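Local atomic coordinates of capsule biosynthesis protein capD (Bacillus anthracis, PDB entry 3G9K), a protein that cleaves the poly-gamma-D-glutamate capsule and joins it through an amide bond to the side-chain amino group of meso-diaminopimelic acid in peptidoglycan. Residues Met248-Glu253 / Lys303-Met308; Pro239-Thr244 / Gln280-Asn285; Leu147-Ile152 / Ile159-Gly164. One frame throughout, in Å; residues are numbered along the deposited sequence.

In the fold
All three interactions lie in one of the two polypeptides cut from the CapD precursor. Interaction 3 comes first along the chain, at the end of helix 139-152; interactions 2 and 1 follow with their segments alternating. Both use helix 242-254, interaction 2 at its start against helix 264-284, interaction 1 further on against helix 302-306. Their centres are about 13 Å apart, and Tyr-304 OH lies 2.5 Å from Asp-281 OD2, probably a hydrogen bond. Together they join three helices into one region, which at interaction 2 also meets the other subunit. Interaction 3 is a separate packing site, its centre about 36 Å from that of interaction 2 and about 46 Å from that of interaction 1.

Interaction 1. Residues Met248-Glu253 / Lys303-Met308; sequences MLKLAE and KYISTM
Ile-305 pushes into helix 242-254 beside Lys-250 and Leu-251. Its CG1 lies 3.8 Å from CB of Lys-250, the closest approach here, and the two side chains cross at about a right angle. CG2 of Ile-305 stands anti to the backbone N (chi1 -86° for CG1), and this second branch meets Leu-251 CD2 at 4.2 Å. The other methyl of that leucine, CD1, is used separately: it reaches the selenium of Met-308, a selenomethionine in this crystal. One leucine branch thus meets the last turn of helix 302-306 and the other Met-308 just beyond it. Helix 302-306 comes after the long hairpin of helices 242-254 and 264-284 in this gamma-glutamyltransferase fold; Leu-251 also packs on Ile-274 and Met-308 on Asp-281 of the second hairpin helix. Lys-250 contributes only its aliphatic stem. Bends at chi3 and chi4 (77° and 76°) turn NZ away to the carbonyl O of Asn-227 and to a salt bridge with Asp-302. The loose side lies outward, where Lys-303, Ser-306 and Thr-307 are exposed; there Thr-307, just past the helix end, turns OG1 back to hydrogen-bond Tyr-304 O at 2.8 Å.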
loop_
_atom_site.group_PDB
_atom_site.type_symbol
_atom_site.label_atom_id
_atom_site.label_comp_id
_atom_site.label_asym_id
_atom_site.label_seq_id
_atom_site.Cartn_x
_atom_site.Cartn_y
_atom_site.Cartn_z
HETATM N N MSE A 248 -6.050 11.508 -13.201
HETATM C CA MSE A 248 -6.939 12.230 -12.292
HETATM C C MSE A 248 -6.300 13.497 -11.713
HETATM O O MSE A 248 -6.958 14.535 -11.622
HETATM C CB MSE A 248 -7.430 11.320 -11.171
HETATM C CG MSE A 248 -8.473 10.306 -11.599
HETATM SE SE MSE A 248 -9.134 9.182 -10.192
HETATM C CE MSE A 248 -9.783 10.514 -8.963
ATOM N N LEU A 249 -5.038 13.393 -11.293
ATOM C CA LEU A 249 -4.305 14.562 -10.823
ATOM C C LEU A 249 -4.230 15.620 -11.929
ATOM O O LEU A 249 -4.466 16.791 -11.668
ATOM C CB LEU A 249 -2.891 14.191 -10.371
ATOM C CG LEU A 249 -2.756 13.340 -9.087
ATOM C CD1 LEU A 249 -1.318 12.855 -8.950
ATOM C CD2 LEU A 249 -3.199 14.110 -7.804
ATOM N N LYS A 250 -3.877 15.189 -13.145
ATOM C CA LYS A 250 -3.723 16.105 -14.277
ATOM C C LYS A 250 -5.070 16.708 -14.707
ATOM O O LYS A 250 -5.156 17.921 -14.935
ATOM C CB LYS A 250 -3.009 15.422 -15.427
ATOM C CG LYS A 250 -1.547 15.137 -15.151
ATOM C CD LYS A 250 -0.876 14.523 -16.356
ATOM C CE LYS A 250 -0.582 15.587 -17.427
ATOM N NZ LYS A 250 0.585 16.463 -17.109
ATOM N N LEU A 251 -6.107 15.879 -14.785
ATOM C CA LEU A 251 -7.485 16.362 -14.937
ATOM C C LEU A 251 -7.908 17.402 -13.879
ATOM O O LEU A 251 -8.534 18.408 -14.219
ATOM C CB LEU A 251 -8.461 15.179 -14.951
ATOM C CG LEU A 251 -8.517 14.369 -16.270
ATOM C CD1 LEU A 251 -9.191 12.995 -16.104
ATOM C CD2 LEU A 251 -9.244 15.216 -17.340
ATOM N N ALA A 252 -7.588 17.168 -12.594
ATOM C CA ALA A 252 -7.949 18.107 -11.528
ATOM C C ALA A 252 -7.182 19.428 -11.638
ATOM O O ALA A 252 -7.736 20.497 -11.385
ATOM C CB ALA A 252 -7.744 17.454 -10.144
ATOM N N GLU A 253 -5.905 19.351 -12.018
ATOM C CA GLU A 253 -5.109 20.537 -12.322
ATOM C C GLU A 253 -5.747 21.375 -13.452
ATOM O O GLU A 253 -5.956 22.582 -13.302
ATOM C CB GLU A 253 -3.696 20.135 -12.740
ATOM C CG GLU A 253 -2.845 21.295 -13.241
ATOM C CD GLU A 253 -1.380 20.965 -13.373
ATOM O OE1 GLU A 253 -1.023 19.752 -13.469
ATOM O OE2 GLU A 253 -0.589 21.934 -13.403
ATOM N N LYS A 303 -1.254 15.552 -23.864
ATOM C CA LYS A 303 -2.083 15.383 -25.063
ATOM C C LYS A 303 -3.121 14.278 -24.897
ATOM O O LYS A 303 -4.245 14.393 -25.388
ATOM C CB LYS A 303 -1.212 15.139 -26.307
ATOM C CG LYS A 303 -0.745 16.448 -27.013
ATOM C CD LYS A 303 -0.642 16.257 -28.529
ATOM C CE LYS A 303 0.035 17.436 -29.248
ATOM N NZ LYS A 303 -0.161 17.372 -30.738
ATOM N N TYR A 304 -2.764 13.211 -24.190
ATOM C CA TYR A 304 -3.744 12.173 -23.896
ATOM C C TYR A 304 -4.828 12.713 -22.961
ATOM O O TYR A 304 -6.012 12.488 -23.205
ATOM C CB TYR A 304 -3.087 10.936 -23.281
ATOM C CG TYR A 304 -4.019 9.750 -23.196
ATOM C CD1 TYR A 304 -4.035 8.789 -24.195
ATOM C CD2 TYR A 304 -4.903 9.607 -22.137
ATOM C CE1 TYR A 304 -4.884 7.710 -24.135
ATOM C CE2 TYR A 304 -5.763 8.539 -22.068
ATOM C CZ TYR A 304 -5.754 7.586 -23.069
ATOM O OH TYR A 304 -6.608 6.500 -23.003
ATOM N N ILE A 305 -4.413 13.406 -21.895
ATOM C CA ILE A 305 -5.355 14.034 -20.950
ATOM C C ILE A 305 -6.285 15.028 -21.687
ATOM O O ILE A 305 -7.483 15.097 -21.389
ATOM C CB ILE A 305 -4.629 14.729 -19.744
ATOM C CG1 ILE A 305 -4.357 13.723 -18.604
ATOM C CG2 ILE A 305 -5.475 15.848 -19.153
ATOM C CD1 ILE A 305 -3.465 12.576 -18.979
ATOM N N SER A 306 -5.719 15.777 -22.642
ATOM C CA SER A 306 -6.485 16.669 -23.550
ATOM C C SER A 306 -7.688 15.995 -24.179
ATOM O O SER A 306 -8.774 16.582 -24.249
ATOM C CB SER A 306 -5.611 17.159 -24.708
ATOM O OG SER A 306 -4.810 18.250 -24.325
ATOM N N THR A 307 -7.507 14.775 -24.641
ATOM C CA THR A 307 -8.559 14.038 -25.335
ATOM C C THR A 307 -9.479 13.207 -24.462
ATOM O O THR A 307 -10.310 12.491 -24.952
ATOM C CB THR A 307 -7.956 13.130 -26.406
ATOM O OG1 THR A 307 -7.071 12.203 -25.804
ATOM C CG2 THR A 307 -7.158 13.933 -27.343
HETATM N N MSE A 308 -9.352 13.230 -23.203
HETATM C CA MSE A 308 -10.117 12.386 -22.283
HETATM C C MSE A 308 -11.527 12.916 -22.040
HETATM O O MSE A 308 -11.712 14.087 -21.697
HETATM C CB MSE A 308 -9.376 12.227 -20.952
HETATM C CG MSE A 308 -8.050 11.502 -21.072
HETATM SE SE MSE A 308 -7.332 10.990 -19.333
HETATM C CE MSE A 308 -8.597 9.597 -18.929
#

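Interaction 2. Residues Pro239-Thr244 / Gln280-Asn285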
loop_
_atom_site.group_PDB
_atom_site.type_symbol
_atom_site.label_atom_id
_atom_site.label_comp_id
_atom_site.label_asym_id
_atom_site.label_seq_id
_atom_site.Cartn_x
_atom_site.Cartn_y
_atom_site.Cartn_z
ATOM N N PRO A 239 0.186 -3.954 -14.001
ATOM C CA PRO A 239 -1.244 -3.981 -13.645
ATOM C C PRO A 239 -1.648 -3.072 -12.453
ATOM O O PRO A 239 -2.823 -3.058 -12.064
ATOM C CB PRO A 239 -1.462 -5.444 -13.268
ATOM C CG PRO A 239 -0.190 -5.797 -12.576
ATOM C CD PRO A 239 0.917 -5.048 -13.354
ATOM N N PHE A 240 -0.708 -2.299 -11.915
ATOM C CA PHE A 240 -1.018 -1.302 -10.866
ATOM C C PHE A 240 -1.732 -0.115 -11.539
ATOM O O PHE A 240 -1.787 -0.049 -12.777
ATOM C CB PHE A 240 0.260 -0.859 -10.144
ATOM C CG PHE A 240 0.855 -1.925 -9.226
ATOM C CD1 PHE A 240 0.759 -1.790 -7.855
ATOM C CD2 PHE A 240 1.494 -3.049 -9.747
ATOM C CE1 PHE A 240 1.301 -2.751 -6.996
ATOM C CE2 PHE A 240 2.036 -4.034 -8.909
ATOM C CZ PHE A 240 1.930 -3.882 -7.531
ATOM N N SER A 241 -2.231 0.849 -10.755
ATOM C CA SER A 241 -3.059 1.937 -11.296
ATOM C C SER A 241 -2.484 3.346 -11.111
ATOM O O SER A 241 -3.193 4.299 -10.878
ATOM C CB SER A 241 -4.444 1.831 -10.669
ATOM O OG SER A 241 -5.058 0.663 -11.185
ATOM N N GLY A 242 -1.192 3.472 -11.272
ATOM C CA GLY A 242 -0.567 4.783 -11.295
ATOM C C GLY A 242 -1.016 5.642 -12.469
ATOM O O GLY A 242 -1.140 6.845 -12.318
ATOM N N VAL A 243 -1.255 5.036 -13.630
ATOM C CA VAL A 243 -1.809 5.808 -14.774
ATOM C C VAL A 243 -3.133 6.521 -14.400
ATOM O O VAL A 243 -3.308 7.713 -14.647
ATOM C CB VAL A 243 -2.021 4.940 -16.032
ATOM C CG1 VAL A 243 -2.841 5.723 -17.076
ATOM C CG2 VAL A 243 -0.672 4.461 -16.619
ATOM N N THR A 244 -4.039 5.793 -13.770
ATOM C CA THR A 244 -5.328 6.340 -13.359
ATOM C C THR A 244 -5.153 7.488 -12.376
ATOM O O THR A 244 -5.811 8.494 -12.489
ATOM C CB THR A 244 -6.212 5.247 -12.753
ATOM O OG1 THR A 244 -6.378 4.192 -13.702
ATOM C CG2 THR A 244 -7.589 5.786 -12.363
ATOM N N GLN A 280 -13.229 4.955 -16.380
ATOM C CA GLN A 280 -13.683 4.497 -17.696
ATOM C C GLN A 280 -12.506 4.142 -18.608
ATOM O O GLN A 280 -12.424 3.027 -19.142
ATOM C CB GLN A 280 -14.541 5.573 -18.361
ATOM C CG GLN A 280 -15.949 5.656 -17.806
ATOM C CD GLN A 280 -16.800 6.681 -18.534
ATOM O OE1 GLN A 280 -16.338 7.342 -19.487
ATOM N NE2 GLN A 280 -18.046 6.826 -18.092
ATOM N N ASP A 281 -11.606 5.105 -18.773
ATOM C CA ASP A 281 -10.390 4.946 -19.570
ATOM C C ASP A 281 -9.582 3.690 -19.196
ATOM O O ASP A 281 -9.008 3.031 -20.065
ATOM C CB ASP A 281 -9.508 6.193 -19.393
ATOM C CG ASP A 281 -8.661 6.488 -20.607
ATOM O OD1 ASP A 281 -9.131 7.234 -21.485
ATOM O OD2 ASP A 281 -7.521 5.994 -20.680
ATOM N N ARG A 282 -9.519 3.377 -17.900
ATOM C CA ARG A 282 -8.855 2.162 -17.420
ATOM C C ARG A 282 -9.627 0.936 -17.863
ATOM O O ARG A 282 -9.041 -0.081 -18.219
ATOM C CB ARG A 282 -8.774 2.180 -15.892
ATOM C CG ARG A 282 -7.990 1.045 -15.248
ATOM C CD ARG A 282 -8.016 1.265 -13.739
ATOM N NE ARG A 282 -7.373 0.214 -12.955
ATOM C CZ ARG A 282 -7.989 -0.857 -12.459
ATOM N NH1 ARG A 282 -7.294 -1.719 -11.729
ATOM N NH2 ARG A 282 -9.282 -1.079 -12.680
ATOM N N LYS A 283 -10.950 1.054 -17.837
ATOM C CA LYS A 283 -11.844 -0.050 -18.141
ATOM C C LYS A 283 -11.710 -0.438 -19.606
ATOM O O LYS A 283 -11.454 -1.611 -19.926
ATOM C CB LYS A 283 -13.297 0.332 -17.809
ATOM C CG LYS A 283 -14.275 -0.841 -17.698
ATOM C CD LYS A 283 -15.731 -0.360 -17.702
ATOM C CE LYS A 283 -16.205 0.057 -19.107
ATOM N NZ LYS A 283 -17.601 0.601 -19.116
ATOM N N LYS A 284 -11.847 0.544 -20.495
ATOM C CA LYS A 284 -11.808 0.267 -21.933
ATOM C C LYS A 284 -10.444 -0.249 -22.394
ATOM O O LYS A 284 -10.337 -0.876 -23.457
ATOM C CB LYS A 284 -12.222 1.496 -22.745
ATOM C CG LYS A 284 -11.210 2.627 -22.785
ATOM C CD LYS A 284 -11.704 3.775 -23.676
ATOM C CE LYS A 284 -12.824 4.600 -23.012
ATOM N NZ LYS A 284 -13.509 5.508 -23.984
ATOM N N ASN A 285 -9.419 0.026 -21.583
ATOM C CA ASN A 285 -8.050 -0.412 -21.835
ATOM C C ASN A 285 -7.608 -1.595 -20.962
ATOM O O ASN A 285 -6.483 -2.070 -21.107
ATOM C CB ASN A 285 -7.090 0.777 -21.675
ATOM C CG ASN A 285 -7.275 1.831 -22.776
ATOM O OD1 ASN A 285 -7.541 3.010 -22.505
ATOM N ND2 ASN A 285 -7.147 1.395 -24.030
#
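Ser-241 OG is held by partners in both chains: Arg-282 of this one and, as the stronger partner, the carbonyl O of Thr-58 of the other subunit. Within this chain the bond is Arg-282 NE to Ser-241 OG, 2.9 Å long and noticeably bent, with 140° at the hydrogen. The oxygen stands 23° out of the guanidinium plane. NH1 of Arg-282 adds a weak second bond to the same OG at 3.3 Å, so the serine sits astride one edge of the guanidinium rather than over its face.

The arginine reaches it by running straight. Its CG is anti to the backbone N (chi1 -174°) and the chain stays extended as far as NE, before chi4 swings the flat group across the line of the chain. On the way it passes Thr-244, which it crosses at about a right angle; Thr-244 OG1 comes within 3.4 Å of Arg-282 CD. The helix backbones are close here, with 6.8 Å between the CA atoms of Thr-244 and Arg-282. Phe-59 of the other subunit makes a cation-pi contact with the arginine, which therefore serves both chains at once.

Ser-241 holds the N-cap position of helix 242-254, yet its side chain makes no capping bond, the hydroxyl being turned to the arginine and Thr-58. Before it come Pro-239, entered through a cis peptide, and Phe-240, whose ring meets Phe-81 edge-to-face. CapD belongs to the gamma-glutamyltransferase family of the Ntn clan, built of two polypeptides, and here the helix pair 242-254 and 264-284 lies against the other subunit, with Ser-241 and Arg-282 at that boundary.

Interaction 3. Residues Leu147-Ile152 / Ile159-Gly164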
loop_
_atom_site.group_PDB
_atom_site.type_symbol
_atom_site.label_atom_id
_atom_site.label_comp_id
_atom_site.label_asym_id
_atom_site.label_seq_id
_atom_site.Cartn_x
_atom_site.Cartn_y
_atom_site.Cartn_z
ATOM N N LEU A 147 -14.101 -8.242 13.622
ATOM C CA LEU A 147 -14.889 -8.155 12.420
ATOM C C LEU A 147 -14.692 -9.318 11.457
ATOM O O LEU A 147 -15.621 -9.627 10.678
ATOM C CB LEU A 147 -14.607 -6.865 11.659
ATOM C CG LEU A 147 -14.981 -5.584 12.413
ATOM C CD1 LEU A 147 -14.640 -4.340 11.572
ATOM C CD2 LEU A 147 -16.454 -5.625 12.839
ATOM N N ALA A 148 -13.503 -9.933 11.478
ATOM C CA ALA A 148 -13.213 -11.050 10.577
ATOM C C ALA A 148 -13.683 -12.395 11.127
ATOM O O ALA A 148 -13.754 -13.373 10.385
ATOM C CB ALA A 148 -11.686 -11.111 10.245
ATOM N N LYS A 149 -13.959 -12.474 12.420
ATOM C CA LYS A 149 -14.191 -13.761 13.066
ATOM C C LYS A 149 -15.226 -14.628 12.324
ATOM O O LYS A 149 -15.028 -15.855 12.192
ATOM C CB LYS A 149 -14.562 -13.525 14.518
ATOM C CG LYS A 149 -14.736 -14.751 15.408
ATOM C CD LYS A 149 -15.134 -14.316 16.797
ATOM C CE LYS A 149 -15.555 -15.530 17.661
ATOM N NZ LYS A 149 -16.511 -16.423 16.908
ATOM N N PRO A 150 -16.355 -14.029 11.890
ATOM C CA PRO A 150 -17.333 -14.828 11.107
ATOM C C PRO A 150 -16.811 -15.490 9.830
ATOM O O PRO A 150 -17.239 -16.614 9.471
ATOM C CB PRO A 150 -18.404 -13.780 10.747
ATOM C CG PRO A 150 -18.399 -12.851 11.963
ATOM C CD PRO A 150 -16.897 -12.682 12.176
ATOM N N ARG A 151 -15.940 -14.785 9.117
ATOM C CA ARG A 151 -15.356 -15.294 7.903
ATOM C C ARG A 151 -14.172 -16.271 8.156
ATOM O O ARG A 151 -13.998 -17.209 7.380
ATOM C CB ARG A 151 -14.911 -14.132 7.032
ATOM C CG ARG A 151 -14.577 -14.483 5.622
ATOM C CD ARG A 151 -14.416 -13.233 4.777
ATOM N NE ARG A 151 -13.543 -12.255 5.433
ATOM C CZ ARG A 151 -12.208 -12.262 5.355
ATOM N NH1 ARG A 151 -11.578 -13.153 4.616
ATOM N NH2 ARG A 151 -11.509 -11.339 6.005
ATOM N N ILE A 152 -13.398 -16.109 9.240
ATOM C CA ILE A 152 -12.084 -16.800 9.303
ATOM C C ILE A 152 -11.861 -17.722 10.474
ATOM O O ILE A 152 -10.968 -18.553 10.418
ATOM C CB ILE A 152 -10.902 -15.780 9.273
ATOM C CG1 ILE A 152 -10.692 -15.056 10.603
ATOM C CG2 ILE A 152 -11.140 -14.763 8.185
ATOM C CD1 ILE A 152 -9.462 -14.136 10.585
ATOM N N ILE A 159 -4.279 -18.866 18.574
ATOM C CA ILE A 159 -3.436 -17.741 19.086
ATOM C C ILE A 159 -4.005 -16.329 18.902
ATOM O O ILE A 159 -3.651 -15.411 19.669
ATOM C CB ILE A 159 -1.994 -17.733 18.544
ATOM C CG1 ILE A 159 -1.937 -17.347 17.052
ATOM C CG2 ILE A 159 -1.329 -19.041 18.730
ATOM C CD1 ILE A 159 -0.514 -17.369 16.523
ATOM N N PHE A 160 -4.844 -16.152 17.878
ATOM C CA PHE A 160 -5.494 -14.879 17.590
ATOM C C PHE A 160 -6.825 -14.707 18.298
ATOM O O PHE A 160 -7.333 -13.587 18.382
ATOM C CB PHE A 160 -5.752 -14.757 16.091
ATOM C CG PHE A 160 -4.517 -14.915 15.266
ATOM C CD1 PHE A 160 -3.548 -13.911 15.246
ATOM C CD2 PHE A 160 -4.310 -16.061 14.515
ATOM C CE1 PHE A 160 -2.407 -14.054 14.476
ATOM C CE2 PHE A 160 -3.172 -16.213 13.745
ATOM C CZ PHE A 160 -2.230 -15.182 13.695
ATOM N N TYR A 161 -7.404 -15.827 18.747
ATOM C CA TYR A 161 -8.696 -15.838 19.444
ATOM C C TYR A 161 -8.601 -16.647 20.722
ATOM O O TYR A 161 -9.262 -17.648 20.845
ATOM C CB TYR A 161 -9.794 -16.413 18.568
ATOM C CG TYR A 161 -10.085 -15.626 17.316
ATOM C CD1 TYR A 161 -9.412 -15.918 16.127
ATOM C CD2 TYR A 161 -10.999 -14.576 17.315
ATOM C CE1 TYR A 161 -9.673 -15.221 14.970
ATOM C CE2 TYR A 161 -11.274 -13.846 16.136
ATOM C CZ TYR A 161 -10.593 -14.171 14.971
ATOM O OH TYR A 161 -10.831 -13.486 13.783
ATOM N N PRO A 162 -7.796 -16.188 21.683
ATOM C CA PRO A 162 -7.632 -16.843 22.982
ATOM C C PRO A 162 -8.955 -16.939 23.753
ATOM O O PRO A 162 -9.665 -15.941 23.907
ATOM C CB PRO A 162 -6.670 -15.902 23.714
ATOM C CG PRO A 162 -5.980 -15.195 22.662
ATOM C CD PRO A 162 -6.999 -14.956 21.624
ATOM N N ASN A 163 -9.276 -18.140 24.219
ATOM C CA ASN A 163 -10.563 -18.418 24.858
ATOM C C ASN A 163 -11.759 -18.038 23.981
ATOM O O ASN A 163 -12.817 -17.685 24.491
ATOM C CB ASN A 163 -10.640 -17.730 26.230
ATOM C CG ASN A 163 -9.711 -18.364 27.256
ATOM O OD1 ASN A 163 -9.840 -19.550 27.580
ATOM N ND2 ASN A 163 -8.785 -17.579 27.782
ATOM N N GLY A 164 -11.575 -18.094 22.661
ATOM C CA GLY A 164 -12.655 -17.900 21.703
ATOM C C GLY A 164 -12.931 -16.485 21.253
ATOM O O GLY A 164 -13.718 -16.282 20.324
#
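Tyr-161 carries this contact, its ring laid obliquely against the aliphatic chain of Lys-149 and its hydroxyl tucked against the helix backbone. The tyrosine CG is anti to its carbonyl carbon (chi1 -63°), which sends the ring across to the helix until OH lies 3.4 Å from CA of Lys-149. The hydroxyl hydrogen-bonds to the carbonyl O of Leu-145, one turn earlier in the same helix, which satisfies it at its buried end.

Lys-149 lies alongside the ring. With CG opposite the backbone N (chi1 -175°), its chain runs extended past it, and CG of Lys-149 comes to 3.7 Å from CE2 of Tyr-161. The extended chain brings CE to 3.3 Å from Gly-164 O; chi4 then turns NZ off that line. A crystal neighbour touches this lysine, so the setting of its tip may owe something to the lattice.

Ile-152 crosses the tyrosine at about a right angle, at the hydroxyl. Its CG1 stands between the backbone N and the carbonyl carbon (chi1 76°), a cramped rotamer that brings CD1 to 3.5 Å from Tyr-161 OH.

Behind the ring the loop folds back on itself: Gly-164 N bonds to Tyr-161 O at 3.0 Å, closing a turn close to type II over Pro-162 and Asn-163. Gly-164 takes a positive phi, a conformation open to a residue without a side chain. The loop thus lies back over the end of helix 139-152, kinked at Pro-150, while Phe-160 packs on Leu-173 of strand 172-173 and meets Phe-34 of the other subunit.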